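Local coordinates for uncharacterized protein C22E12.03c (Schizosaccharomyces pombe, PDB 4QYT) that catalyses the single-step, glutathione-independent conversion of methylglyoxal to D-lactate and takes part in protecting the cell against reactive oxygen species, at residues 7-12 with 22-27; 43-48 with 61-66; 125-130 with 156-161; 77-82 with 87-92; 29-34 with 181-186. All blocks are in the same frame, centred on the assembly; numbering follows the deposited sequence. Where two conformers were deposited one is given.

Contact 1: residues 7-12 with 22-27; sequences VCLFVA and APWGIF
The first beta-alpha-beta crossover of the DJ-1/PfpI fold is closed here, where Val7 and Leu9 of strand 7-12 meet Pro23, Trp24 and Phe27 of helix 17-29 before the chain returns as strand 34-39. Helix and strand run almost antiparallel, at 158°, with their segment axes 9.9 Å apart at closest approach, so side chains rather than backbones fill the layer. No hydrogen bond crosses it, and the touching residues are buried, their apolar surfaces suiting this layer. With CG opposite its own backbone N (chi1 -177°), Leu9 extends CD2 to 4.0 Å from Trp24 CB. The same methyl lies at the edge of the indole, near the ring plane, and 4.4 Å from Pro23 CG. Proline suits this place: its ring offers a compact apolar surface, and its N, lacking a hydrogen, marks a kink in the helix. Its side chain is about 6 Å from that of Glu19, a probable active-site residue. Tryptophan spans two environments, since its NE1 bonds to Arg51 O of the second subunit while its carbon edge stays with Leu9. Nearer the C-terminal end of the helix, Val7 makes a CH-pi contact with Phe27: CG2 sits over the ring face, 4.0 Å from the Phe27 centroid and 17° off the ring normal.

Contact 2: residues 43-48 with 61-66; sequences KDRLVK and YKEIPS
Lys43 and Lys62 approach each other at about a right angle, bringing Lys43 NZ to 4.1 Å from Lys62 NZ at the protein surface. The two chains get there differently. Lys62, on the short 3-10 turn 61-63, is extended beyond CG and reaches straight out, whereas Lys43, in the loop before strand 46-48, folds at chi2 (-51°) and again near its end, which turns the ammonium group toward its neighbour. A second light contact, some way from the lysines, is made by Arg45 and Glu63. It is tentative, since it holds for one of two conformers of the arginine: there the aliphatic CD of Arg45 lies 4.2 Å from Glu63 OE2, while Arg45 NE stays 5.0 Å from that oxygen. Opposite charges are thus near each other without a salt bridge; both groups have other partners. Arg45 NE bonds to Ala57 O, next to the hairpin formed by strands 46-48 and 54-56; Glu63 OE1 forms a salt bridge with Arg59 NE, and its OE2 accepts from Ser60 N. The 3-10 turn is closed by the bond from Ile64 N to Tyr61 O, 3.0 Å long. Long, flexible lysines fit such a surface, where their ends can probably be hydrated. Only 83 Å² is buried and no hydrogen bond joins the segments, so the contact is probably weak, and the paired lysines would repel each other, softened by solvent.

Contact 3: residues 125-130 with 156-161; sequences LPNKQI and ENLITS
The amide of Asn127, which rests on Leu158, donates through ND2 to Gln129 O at 2.9 Å. The N-H...O angle is 160°, and the acceptor lies almost in the plane of the amide, although ND2 stands above the plane of the Gln129 carbonyl. With CG between its backbone N and carbonyl carbon (chi1 52°), the side chain folds back over its own loop and presents a flat side to the other segment. Leu158 CD2 sits over that surface, 3.6 Å from Asn127 CG and nearly as close to OD1 and ND2. Asparagine thus does two jobs, tying the loop to the start of strand 129-130 and supporting a methyl group. An alanine here removes the amide, which is likely to leave Gln129 O without this partner and open a gap beside Leu158 CD2. The same methyl is 4.0 Å from Leu125 CD1, so two loop residues bear on one branch of the leucine. Farther along, Ile130 CG1 packs across Thr160, 3.6 Å from OG1 and 3.7 Å from CG2. That hydroxyl accepts from Thr131 N, so the buried threonine serves a polar and an apolar neighbour. Thr160 is about 10 Å, side chain to side chain, from His133, a probable active-site residue. The contact joins the loop leading to strand 129-130, which pairs in parallel with strand 146-147, to strand 158-161, which lies in the central sheet of the DJ-1/PfpI fold between 109-112 and 152-155. Leu158 also packs on Ile110 and Met112, while Ile159 meets Phe170 and Leu174 of helix 167-178.

Contact 4: residues 77-82 with 87-92; sequences AIIPGG and KTLSTT
Leu89 CD1 touches Ile79, the last residue of strand 76-79, and Pro80, the first of the turn after it: in the conformer of Ile79 described here it lies 3.8 Å from Ile79 CG2, and it is 4.1 Å from Pro80 CD. Ile79 and Leu89 slide past each other in opposite directions, so Ile79 CG2 also reaches Leu89 CB, at 4.0 Å. In Ile79 this methyl is opposite the backbone N, while CG1 takes another direction; a branched residue can thus meet the helix and also pack on Val95 and Val99 of helix 93-102. Leu89 in turn rests on Ala12. These apolar contacts belong to a strand-turn-helix unit of the DJ-1 fold, in which the chain leaves strand 76-79 through Pro80, Gly81 and Gly82 and enters helix 83-90. The turn borders the probable active site: Gly82 N bonds to OD2 of the sulfinate at position 114, the oxidised form of the probable catalytic cysteine, and Gly81 N makes a weak bond to Glu19 OE1. At the backbone angles of Gly82 (phi 89°, psi 134°) a side chain would collide with the preceding carbonyl O, which explains the glycine. Farther out, two threonines finish the helix that carries Leu89. Thr91 OG1 donates to Lys87 O at 2.7 Å, and Thr92 OG1 to Thr88 O at the same length. Thr88 O accepts a second bond from Thr91 N, which arrives from the opposite face of the carbonyl plane.

Contact 5: residues 29-34 with 181-186; sequences RAEIPI and KDKYNA
Lys183 of helix 181-190 bonds to Ala30 at the C-terminal end of helix 17-29, where the chain turns off in a Schellman motif. Glu31 provides the positive phi (56°) of that motif, a conformation glycine adopts more easily, and its long side chain can extend into solvent. The close part is the bond to Ala30 O. In the conformer described, one of two modelled, the lysine bends at chi2 and chi3 and NZ donates to Ala30 O at 2.9 Å, standing 44° above the carbonyl plane. The hydrocarbon contact is light, with Lys183 CD 4.4 Å from Ala30 CB. A small residue suits this position because it lets the lysine pass and its methyl also packs on Leu175. The positive ammonium group is probably favoured by the partial negative charge at the C-terminal end of helix 17-29. The outer side is looser. Glu31 OE1 remains 4.3 Å from Lys183 NZ, opposite charges too far apart for a salt bridge. On this side a water completes the link, donating to Arg29 O at 2.8 Å and accepting from Lys183 NZ at 3.2 Å.

Contacts 1, 3 and 4 lie in the buried core and reach the same main sheet, whereas contact 2 is at the surface and contact 5 only partly buried. Contacts 1 and 4 are closest kin: their strands, 7-12 and 76-79, are neighbours joined by bonds such as Cys8 O to Ile78 N, and each sets apolar side chains against the helix that follows. Contact 3, about 27 Å centre to centre from contact 2, adds buried polar groups. Contact 5 joins contact 1 through Ile32 and Pro33, which bond to Phe27 and Val7. Charged side chains carry contacts 2 and 5, but the lysine of contact 5 bonds to a backbone carbonyl, while no bond crosses contact 2.

Contact 1: residues 7-12 with 22-27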
# COMPACT_ATOMS: atom_id res chain seq x y z
N VAL A 7 15.45 2.98 -9.51
CA VAL A 7 14.73 3.76 -8.51
C VAL A 7 15.22 3.41 -7.11
O VAL A 7 15.40 2.24 -6.77
CB VAL A 7 13.22 3.49 -8.64
CG1 VAL A 7 12.41 4.30 -7.65
CG2 VAL A 7 12.75 3.75 -10.07
N CYS A 8 15.33 4.46 -6.29
CA CYS A 8 15.52 4.32 -4.84
C CYS A 8 14.27 4.79 -4.12
O CYS A 8 13.87 5.96 -4.27
CB CYS A 8 16.68 5.19 -4.38
SG CYS A 8 16.81 5.31 -2.59
N LEU A 9 13.67 3.89 -3.35
CA LEU A 9 12.58 4.25 -2.45
C LEU A 9 13.18 4.30 -1.04
O LEU A 9 13.52 3.30 -0.44
CB LEU A 9 11.48 3.19 -2.59
CG LEU A 9 10.22 3.37 -1.81
CD1 LEU A 9 9.66 4.72 -1.71
CD2 LEU A 9 9.19 2.36 -2.21
N PHE A 10 13.37 5.54 -0.55
CA PHE A 10 13.87 5.69 0.81
C PHE A 10 12.83 5.21 1.80
O PHE A 10 11.62 5.34 1.59
CB PHE A 10 14.21 7.16 1.09
CG PHE A 10 15.49 7.63 0.48
CD1 PHE A 10 16.71 7.14 0.92
CD2 PHE A 10 15.53 8.62 -0.50
CE1 PHE A 10 17.91 7.63 0.41
CE2 PHE A 10 16.72 9.11 -0.98
CZ PHE A 10 17.92 8.62 -0.53
N VAL A 11 13.31 4.75 2.95
CA VAL A 11 12.45 4.23 4.00
C VAL A 11 13.16 4.43 5.33
O VAL A 11 14.38 4.32 5.41
CB VAL A 11 12.05 2.76 3.75
CG1 VAL A 11 13.25 1.81 3.86
CG2 VAL A 11 10.90 2.29 4.61
N ALA A 12 12.39 4.72 6.37
CA ALA A 12 12.92 4.91 7.71
C ALA A 12 11.95 4.24 8.68
O ALA A 12 10.80 3.97 8.34
CB ALA A 12 13.02 6.41 7.99
N ALA A 22 2.70 1.67 -2.74
CA ALA A 22 2.18 2.04 -4.04
C ALA A 22 3.30 2.25 -5.09
O ALA A 22 3.30 1.54 -6.11
CB ALA A 22 1.25 3.24 -3.93
N PRO A 23 4.25 3.17 -4.88
CA PRO A 23 5.34 3.29 -5.85
C PRO A 23 6.10 1.98 -5.99
O PRO A 23 6.54 1.64 -7.09
CB PRO A 23 6.18 4.45 -5.32
CG PRO A 23 5.82 4.58 -3.85
CD PRO A 23 4.37 4.18 -3.81
N TRP A 24 6.33 1.27 -4.89
CA TRP A 24 7.04 -0.02 -4.96
C TRP A 24 6.37 -0.96 -5.96
O TRP A 24 6.99 -1.48 -6.89
CB TRP A 24 7.07 -0.68 -3.58
CG TRP A 24 7.81 -1.98 -3.56
CD1 TRP A 24 7.25 -3.20 -3.73
CD2 TRP A 24 9.21 -2.18 -3.49
NE1 TRP A 24 8.20 -4.16 -3.75
CE2 TRP A 24 9.42 -3.57 -3.58
CE3 TRP A 24 10.31 -1.34 -3.31
CZ2 TRP A 24 10.69 -4.14 -3.51
CZ3 TRP A 24 11.57 -1.92 -3.26
CH2 TRP A 24 11.73 -3.30 -3.34
N GLY A 25 5.07 -1.17 -5.78
CA GLY A 25 4.35 -2.11 -6.60
C GLY A 25 4.21 -1.66 -8.04
O GLY A 25 4.16 -2.49 -8.96
N ILE A 26 4.11 -0.36 -8.24
CA ILE A 26 3.98 0.20 -9.61
C ILE A 26 5.27 0.01 -10.38
O ILE A 26 5.26 -0.46 -11.52
CB ILE A 26 3.50 1.65 -9.53
CG1 ILE A 26 2.03 1.68 -9.08
CG2 ILE A 26 3.65 2.38 -10.88
CD1 ILE A 26 1.55 3.05 -8.62
N PHE A 27 6.42 0.36 -9.78
CA PHE A 27 7.69 0.17 -10.49
C PHE A 27 8.02 -1.29 -10.68
O PHE A 27 8.55 -1.66 -11.75
CB PHE A 27 8.82 0.95 -9.80
CG PHE A 27 8.81 2.40 -10.12
CD1 PHE A 27 9.26 2.82 -11.37
CD2 PHE A 27 8.34 3.36 -9.27
CE1 PHE A 27 9.21 4.14 -11.75
CE2 PHE A 27 8.31 4.70 -9.66
CZ PHE A 27 8.71 5.08 -10.94

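Contact 2: residues 43-48 with 61-66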
# COMPACT_ATOMS: atom_id res chain seq x y z
N LYS A 43 20.64 -2.40 12.55
CA LYS A 43 21.77 -2.94 11.80
C LYS A 43 21.41 -4.08 10.84
O LYS A 43 22.22 -4.49 10.03
CB LYS A 43 22.85 -3.40 12.76
CG LYS A 43 23.42 -2.27 13.61
CD LYS A 43 23.84 -1.07 12.77
CE LYS A 43 24.38 0.07 13.62
NZ LYS A 43 25.66 0.65 13.11
N ASP A 44 20.19 -4.59 10.97
CA ASP A 44 19.74 -5.72 10.17
C ASP A 44 18.82 -5.29 9.03
O ASP A 44 18.26 -6.13 8.33
CB ASP A 44 19.02 -6.75 11.07
CG ASP A 44 19.92 -7.29 12.15
OD1 ASP A 44 21.12 -7.50 11.86
OD2 ASP A 44 19.48 -7.28 13.32
N ARG A 45 18.63 -3.97 8.93
CA ARG A 45 17.75 -3.34 7.95
C ARG A 45 16.31 -3.73 8.18
O ARG A 45 15.54 -3.85 7.22
CB ARG A 45 18.15 -3.70 6.53
CG ARG A 45 19.62 -3.45 6.25
CD ARG A 45 19.92 -3.68 4.79
NE ARG A 45 19.37 -4.96 4.33
CZ ARG A 45 19.99 -6.11 4.45
NH1 ARG A 45 21.14 -6.16 5.09
NH2 ARG A 45 19.41 -7.23 4.06
N LEU A 46 15.98 -4.01 9.43
CA LEU A 46 14.61 -4.28 9.80
C LEU A 46 13.97 -2.97 10.19
O LEU A 46 14.41 -2.30 11.12
CB LEU A 46 14.54 -5.32 10.92
CG LEU A 46 13.11 -5.64 11.38
CD1 LEU A 46 12.28 -6.24 10.25
CD2 LEU A 46 13.14 -6.57 12.59
N VAL A 47 12.91 -2.62 9.49
CA VAL A 47 12.24 -1.34 9.64
C VAL A 47 10.90 -1.54 10.35
O VAL A 47 10.14 -2.44 9.99
CB VAL A 47 11.97 -0.74 8.26
CG1 VAL A 47 11.46 0.67 8.43
CG2 VAL A 47 13.21 -0.77 7.39
N LYS A 48 10.64 -0.72 11.35
CA LYS A 48 9.32 -0.65 11.98
C LYS A 48 8.56 0.50 11.34
O LYS A 48 8.87 1.69 11.55
CB LYS A 48 9.42 -0.42 13.49
CG LYS A 48 8.05 -0.43 14.15
CD LYS A 48 8.13 -0.24 15.65
CE LYS A 48 6.76 -0.13 16.27
NZ LYS A 48 6.91 0.22 17.71
N TYR A 61 21.38 3.06 3.67
CA TYR A 61 22.02 4.18 3.01
C TYR A 61 23.51 4.24 3.33
O TYR A 61 24.27 4.83 2.57
CB TYR A 61 21.36 5.52 3.31
CG TYR A 61 21.74 6.18 4.60
CD1 TYR A 61 21.52 5.62 5.83
CD2 TYR A 61 22.28 7.46 4.60
CE1 TYR A 61 21.81 6.28 7.01
CE2 TYR A 61 22.56 8.14 5.77
CZ TYR A 61 22.36 7.52 6.98
OH TYR A 61 22.64 8.20 8.16
N LYS A 62 23.93 3.63 4.44
CA LYS A 62 25.33 3.65 4.82
C LYS A 62 26.22 2.90 3.84
O LYS A 62 27.44 3.05 3.84
CB LYS A 62 25.51 3.13 6.23
CG LYS A 62 24.81 3.97 7.29
CD LYS A 62 25.08 3.57 8.73
CE LYS A 62 24.19 4.40 9.66
NZ LYS A 62 24.11 3.88 11.05
N GLU A 63 25.59 2.10 2.98
CA GLU A 63 26.28 1.40 1.90
C GLU A 63 26.74 2.31 0.78
O GLU A 63 27.51 1.88 -0.10
CB GLU A 63 25.41 0.32 1.28
CG GLU A 63 25.02 -0.79 2.23
CD GLU A 63 23.91 -1.66 1.69
OE1 GLU A 63 23.83 -1.85 0.45
OE2 GLU A 63 23.11 -2.17 2.50
N ILE A 64 26.22 3.52 0.72
CA ILE A 64 26.40 4.41 -0.41
C ILE A 64 27.26 5.57 0.06
O ILE A 64 26.86 6.28 0.96
CB ILE A 64 25.05 4.91 -0.96
CG1 ILE A 64 24.15 3.71 -1.31
CG2 ILE A 64 25.28 5.79 -2.16
CD1 ILE A 64 22.69 4.09 -1.53
N PRO A 65 28.49 5.74 -0.49
CA PRO A 65 29.47 6.58 0.20
C PRO A 65 29.21 8.05 0.09
O PRO A 65 29.80 8.82 0.86
CB PRO A 65 30.79 6.15 -0.40
CG PRO A 65 30.44 5.62 -1.76
CD PRO A 65 29.14 4.89 -1.51
N SER A 66 28.42 8.51 -0.88
CA SER A 66 28.16 9.94 -1.05
C SER A 66 26.92 10.10 -1.94
O SER A 66 26.50 9.18 -2.61
CB SER A 66 29.35 10.64 -1.73
OG SER A 66 29.40 10.26 -3.09

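Contact 3: residues 125-130 with 156-161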
# COMPACT_ATOMS: atom_id res chain seq x y z
N LEU A 125 14.80 23.53 -1.78
CA LEU A 125 14.38 23.51 -3.20
C LEU A 125 13.59 24.76 -3.60
O LEU A 125 12.71 25.19 -2.87
CB LEU A 125 13.51 22.30 -3.54
CG LEU A 125 14.19 20.95 -3.40
CD1 LEU A 125 13.27 19.88 -3.95
CD2 LEU A 125 15.54 20.96 -4.09
N PRO A 126 13.86 25.31 -4.79
CA PRO A 126 13.31 26.61 -5.15
C PRO A 126 12.09 26.48 -6.07
O PRO A 126 11.65 27.49 -6.63
CB PRO A 126 14.45 27.27 -5.90
CG PRO A 126 15.10 26.13 -6.61
CD PRO A 126 15.02 24.97 -5.63
N ASN A 127 11.46 25.32 -6.11
CA ASN A 127 10.17 25.21 -6.78
C ASN A 127 9.18 26.25 -6.21
O ASN A 127 9.21 26.60 -5.02
CB ASN A 127 9.62 23.77 -6.72
CG ASN A 127 9.59 23.22 -5.31
OD1 ASN A 127 10.63 23.08 -4.67
ND2 ASN A 127 8.38 22.97 -4.79
N LYS A 128 8.24 26.67 -7.05
CA LYS A 128 7.27 27.64 -6.62
C LYS A 128 6.05 27.02 -5.97
O LYS A 128 5.42 27.63 -5.12
CB LYS A 128 6.84 28.53 -7.79
CG LYS A 128 8.00 29.23 -8.48
CD LYS A 128 8.87 29.97 -7.48
CE LYS A 128 10.23 30.32 -8.07
NZ LYS A 128 10.11 31.10 -9.33
N GLN A 129 5.62 25.90 -6.53
CA GLN A 129 4.38 25.25 -6.11
C GLN A 129 4.67 23.87 -5.53
O GLN A 129 5.71 23.27 -5.81
CB GLN A 129 3.44 25.11 -7.30
CG GLN A 129 3.12 26.45 -7.96
CD GLN A 129 2.03 26.38 -9.00
OE1 GLN A 129 1.06 27.14 -8.96
NE2 GLN A 129 2.25 25.56 -10.04
N ILE A 130 3.74 23.36 -4.72
CA ILE A 130 3.95 22.09 -4.02
C ILE A 130 2.59 21.61 -3.57
O ILE A 130 1.65 22.40 -3.41
CB ILE A 130 4.95 22.24 -2.85
CG1 ILE A 130 5.75 20.95 -2.62
CG2 ILE A 130 4.28 22.82 -1.60
CD1 ILE A 130 6.88 21.09 -1.64
N GLU A 156 9.13 21.18 -12.57
CA GLU A 156 10.42 20.68 -12.99
C GLU A 156 10.43 19.17 -12.93
O GLU A 156 9.59 18.55 -13.58
CB GLU A 156 11.56 21.36 -12.21
CG GLU A 156 11.65 22.84 -12.52
CD GLU A 156 12.19 23.16 -13.92
OE1 GLU A 156 12.67 22.26 -14.63
OE2 GLU A 156 12.06 24.29 -14.38
N ASN A 157 11.36 18.56 -12.19
CA ASN A 157 11.40 17.09 -12.05
C ASN A 157 11.07 16.65 -10.63
O ASN A 157 11.45 15.55 -10.24
CB ASN A 157 12.78 16.56 -12.47
CG ASN A 157 13.90 17.08 -11.61
OD1 ASN A 157 13.78 18.10 -10.92
ND2 ASN A 157 15.01 16.34 -11.62
N LEU A 158 10.25 17.46 -9.95
CA LEU A 158 9.80 17.19 -8.58
C LEU A 158 8.29 16.88 -8.63
O LEU A 158 7.49 17.75 -9.02
CB LEU A 158 10.04 18.39 -7.69
CG LEU A 158 9.49 18.26 -6.25
CD1 LEU A 158 10.14 17.12 -5.49
CD2 LEU A 158 9.60 19.59 -5.52
N ILE A 159 7.95 15.68 -8.20
CA ILE A 159 6.58 15.27 -8.03
C ILE A 159 6.28 15.28 -6.53
O ILE A 159 6.98 14.63 -5.74
CB ILE A 159 6.40 13.83 -8.58
CG1 ILE A 159 6.62 13.77 -10.11
CG2 ILE A 159 5.02 13.28 -8.22
CD1 ILE A 159 8.05 13.84 -10.62
N THR A 160 5.20 15.97 -6.15
CA THR A 160 4.72 15.93 -4.77
C THR A 160 3.25 15.52 -4.73
O THR A 160 2.53 15.63 -5.72
CB THR A 160 4.98 17.26 -4.03
OG1 THR A 160 4.30 18.33 -4.68
CG2 THR A 160 6.44 17.53 -3.88
N SER A 161 2.84 14.93 -3.60
CA SER A 161 1.51 14.38 -3.48
C SER A 161 1.04 14.36 -2.03
O SER A 161 1.81 14.59 -1.13
CB SER A 161 1.50 13.00 -4.09
OG SER A 161 0.24 12.41 -4.23

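Contact 4: residues 77-82 with 87-92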
# COMPACT_ATOMS: atom_id res chain seq x y z
N ALA A 77 14.61 9.27 -6.95
CA ALA A 77 14.62 9.19 -5.49
C ALA A 77 13.23 9.48 -4.99
O ALA A 77 12.68 10.52 -5.33
CB ALA A 77 15.60 10.20 -4.92
N ILE A 78 12.69 8.59 -4.17
CA ILE A 78 11.32 8.73 -3.64
C ILE A 78 11.40 8.80 -2.12
O ILE A 78 12.00 7.95 -1.46
CB ILE A 78 10.43 7.54 -4.09
CG1 ILE A 78 10.43 7.40 -5.62
CG2 ILE A 78 9.01 7.73 -3.53
CD1 ILE A 78 9.69 6.20 -6.11
N ILE A 79 10.65 9.78 -1.59
CA ILE A 79 10.58 10.05 -0.17
C ILE A 79 9.12 9.92 0.22
O ILE A 79 8.25 10.75 -0.14
CB ILE A 79 11.14 11.42 0.22
CG1 ILE A 79 12.51 11.58 -0.43
CG2 ILE A 79 11.31 11.47 1.74
CD1 ILE A 79 13.18 12.92 -0.21
N PRO A 80 8.82 8.81 0.91
CA PRO A 80 7.46 8.64 1.39
C PRO A 80 7.23 9.37 2.72
O PRO A 80 8.17 9.90 3.32
CB PRO A 80 7.36 7.11 1.55
CG PRO A 80 8.79 6.71 1.91
CD PRO A 80 9.68 7.65 1.18
N GLY A 81 5.96 9.36 3.16
CA GLY A 81 5.59 10.04 4.39
C GLY A 81 5.39 9.11 5.56
O GLY A 81 6.10 8.12 5.70
N GLY A 82 4.40 9.44 6.38
CA GLY A 82 4.37 8.98 7.76
C GLY A 82 5.11 9.98 8.63
O GLY A 82 6.20 10.42 8.26
N LYS A 87 10.05 12.80 9.29
CA LYS A 87 10.91 13.60 10.14
C LYS A 87 12.34 13.13 9.95
O LYS A 87 13.25 13.93 9.69
CB LYS A 87 10.47 13.49 11.59
CG LYS A 87 11.39 14.22 12.55
CD LYS A 87 10.93 14.11 14.01
CE LYS A 87 11.41 15.27 14.85
NZ LYS A 87 12.81 15.67 14.55
N THR A 88 12.55 11.82 10.02
CA THR A 88 13.90 11.30 9.86
C THR A 88 14.47 11.59 8.48
O THR A 88 15.56 12.13 8.33
CB THR A 88 13.89 9.82 10.18
OG1 THR A 88 13.58 9.69 11.55
CG2 THR A 88 15.20 9.19 9.88
N LEU A 89 13.72 11.23 7.43
CA LEU A 89 14.27 11.38 6.08
C LEU A 89 14.55 12.84 5.75
O LEU A 89 15.60 13.17 5.17
CB LEU A 89 13.34 10.72 5.06
CG LEU A 89 13.22 9.20 5.15
CD1 LEU A 89 12.18 8.69 4.20
CD2 LEU A 89 14.54 8.51 4.91
N SER A 90 13.61 13.71 6.09
CA SER A 90 13.72 15.12 5.73
C SER A 90 14.90 15.79 6.45
O SER A 90 15.37 16.83 5.97
CB SER A 90 12.44 15.90 5.99
OG SER A 90 12.18 16.00 7.38
N THR A 91 15.34 15.24 7.58
CA THR A 91 16.41 15.84 8.36
C THR A 91 17.69 15.04 8.25
O THR A 91 18.63 15.26 9.01
CB THR A 91 15.98 15.98 9.83
OG1 THR A 91 15.74 14.71 10.43
CG2 THR A 91 14.80 16.92 9.98
N THR A 92 17.80 14.21 7.22
CA THR A 92 19.05 13.49 6.97
C THR A 92 19.81 14.19 5.87
O THR A 92 19.31 14.24 4.74
CB THR A 92 18.73 12.06 6.56
OG1 THR A 92 18.01 11.39 7.58
CG2 THR A 92 19.96 11.25 6.28

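Contact 5: residues 29-34 with 181-186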
# COMPACT_ATOMS: atom_id res chain seq x y z
N ARG A 29 5.81 -3.66 -11.21
CA ARG A 29 4.99 -4.07 -12.36
C ARG A 29 5.58 -3.59 -13.67
O ARG A 29 5.41 -4.24 -14.72
CB ARG A 29 3.58 -3.54 -12.20
CG ARG A 29 2.75 -4.35 -11.18
CD ARG A 29 1.49 -3.61 -10.82
NE ARG A 29 0.57 -4.36 -9.98
CZ ARG A 29 0.76 -4.59 -8.70
NH1 ARG A 29 1.79 -4.05 -8.05
NH2 ARG A 29 -0.15 -5.27 -8.01
N ALA A 30 6.17 -2.41 -13.66
CA ALA A 30 6.85 -1.84 -14.83
C ALA A 30 8.14 -2.51 -15.19
O ALA A 30 8.76 -2.16 -16.21
CB ALA A 30 7.05 -0.35 -14.63
N GLU A 31 8.60 -3.43 -14.36
CA GLU A 31 9.90 -4.09 -14.52
C GLU A 31 11.03 -3.06 -14.59
O GLU A 31 12.01 -3.22 -15.32
CB GLU A 31 9.89 -5.03 -15.75
CG GLU A 31 8.81 -6.11 -15.65
CD GLU A 31 8.76 -7.09 -16.79
OE1 GLU A 31 8.97 -6.66 -17.92
OE2 GLU A 31 8.84 -8.29 -16.49
N ILE A 32 10.92 -2.05 -13.73
CA ILE A 32 11.95 -1.06 -13.52
C ILE A 32 12.64 -1.35 -12.21
O ILE A 32 11.96 -1.41 -11.17
CB ILE A 32 11.36 0.35 -13.54
CG1 ILE A 32 10.87 0.69 -14.96
CG2 ILE A 32 12.35 1.38 -13.03
CD1 ILE A 32 10.11 1.99 -15.10
N PRO A 33 13.96 -1.58 -12.21
CA PRO A 33 14.65 -1.88 -10.95
C PRO A 33 14.39 -0.87 -9.86
O PRO A 33 14.46 0.34 -10.12
CB PRO A 33 16.12 -1.91 -11.36
CG PRO A 33 16.11 -2.25 -12.79
CD PRO A 33 14.89 -1.61 -13.36
N ILE A 34 14.15 -1.37 -8.65
CA ILE A 34 13.87 -0.52 -7.49
C ILE A 34 14.44 -1.18 -6.25
O ILE A 34 14.24 -2.38 -6.04
CB ILE A 34 12.35 -0.21 -7.36
CG1 ILE A 34 12.08 0.76 -6.23
CG2 ILE A 34 11.49 -1.46 -7.25
CD1 ILE A 34 10.70 1.39 -6.29
N LYS A 181 4.78 5.56 -23.36
CA LYS A 181 3.32 5.62 -23.26
C LYS A 181 2.75 4.21 -23.29
O LYS A 181 1.82 3.86 -22.54
CB LYS A 181 2.74 6.47 -24.40
CG LYS A 181 1.23 6.65 -24.32
CD LYS A 181 0.73 7.56 -25.43
CE LYS A 181 -0.77 7.82 -25.30
NZ LYS A 181 -1.09 8.82 -24.25
N ASP A 182 3.32 3.37 -24.14
CA ASP A 182 2.87 2.00 -24.25
C ASP A 182 3.00 1.23 -22.93
O ASP A 182 2.05 0.56 -22.49
CB ASP A 182 3.54 1.29 -25.44
CG ASP A 182 2.92 -0.06 -25.74
OD1 ASP A 182 1.97 -0.11 -26.63
OD2 ASP A 182 3.58 -1.06 -25.39
N LYS A 183 4.15 1.35 -22.28
CA LYS A 183 4.36 0.66 -21.02
C LYS A 183 3.52 1.26 -19.92
O LYS A 183 2.95 0.54 -19.08
CB LYS A 183 5.83 0.74 -20.61
CG LYS A 183 6.03 0.48 -19.13
CD LYS A 183 6.37 -0.98 -18.89
CE LYS A 183 7.71 -1.27 -19.53
NZ LYS A 183 8.29 -2.56 -19.07
N TYR A 184 3.48 2.58 -19.86
CA TYR A 184 2.64 3.26 -18.90
C TYR A 184 1.21 2.76 -18.98
O TYR A 184 0.57 2.40 -17.98
CB TYR A 184 2.71 4.77 -19.08
CG TYR A 184 1.81 5.49 -18.11
CD1 TYR A 184 2.24 5.75 -16.81
CD2 TYR A 184 0.53 5.84 -18.42
CE1 TYR A 184 1.43 6.38 -15.87
CE2 TYR A 184 -0.31 6.41 -17.48
CZ TYR A 184 0.16 6.72 -16.22
OH TYR A 184 -0.67 7.33 -15.29
N ASN A 185 0.69 2.71 -20.19
CA ASN A 185 -0.72 2.37 -20.35
C ASN A 185 -1.00 0.94 -19.91
O ASN A 185 -2.05 0.64 -19.32
CB ASN A 185 -1.16 2.56 -21.81
CG ASN A 185 -1.34 4.01 -22.19
OD1 ASN A 185 -1.43 4.91 -21.34
ND2 ASN A 185 -1.42 4.26 -23.49
N ALA A 186 -0.08 0.04 -20.20
CA ALA A 186 -0.24 -1.36 -19.85
C ALA A 186 -0.23 -1.45 -18.31
O ALA A 186 -1.05 -2.19 -17.71
CB ALA A 186 0.88 -2.19 -20.40
O HOH W 1 6.03 -4.16 -17.41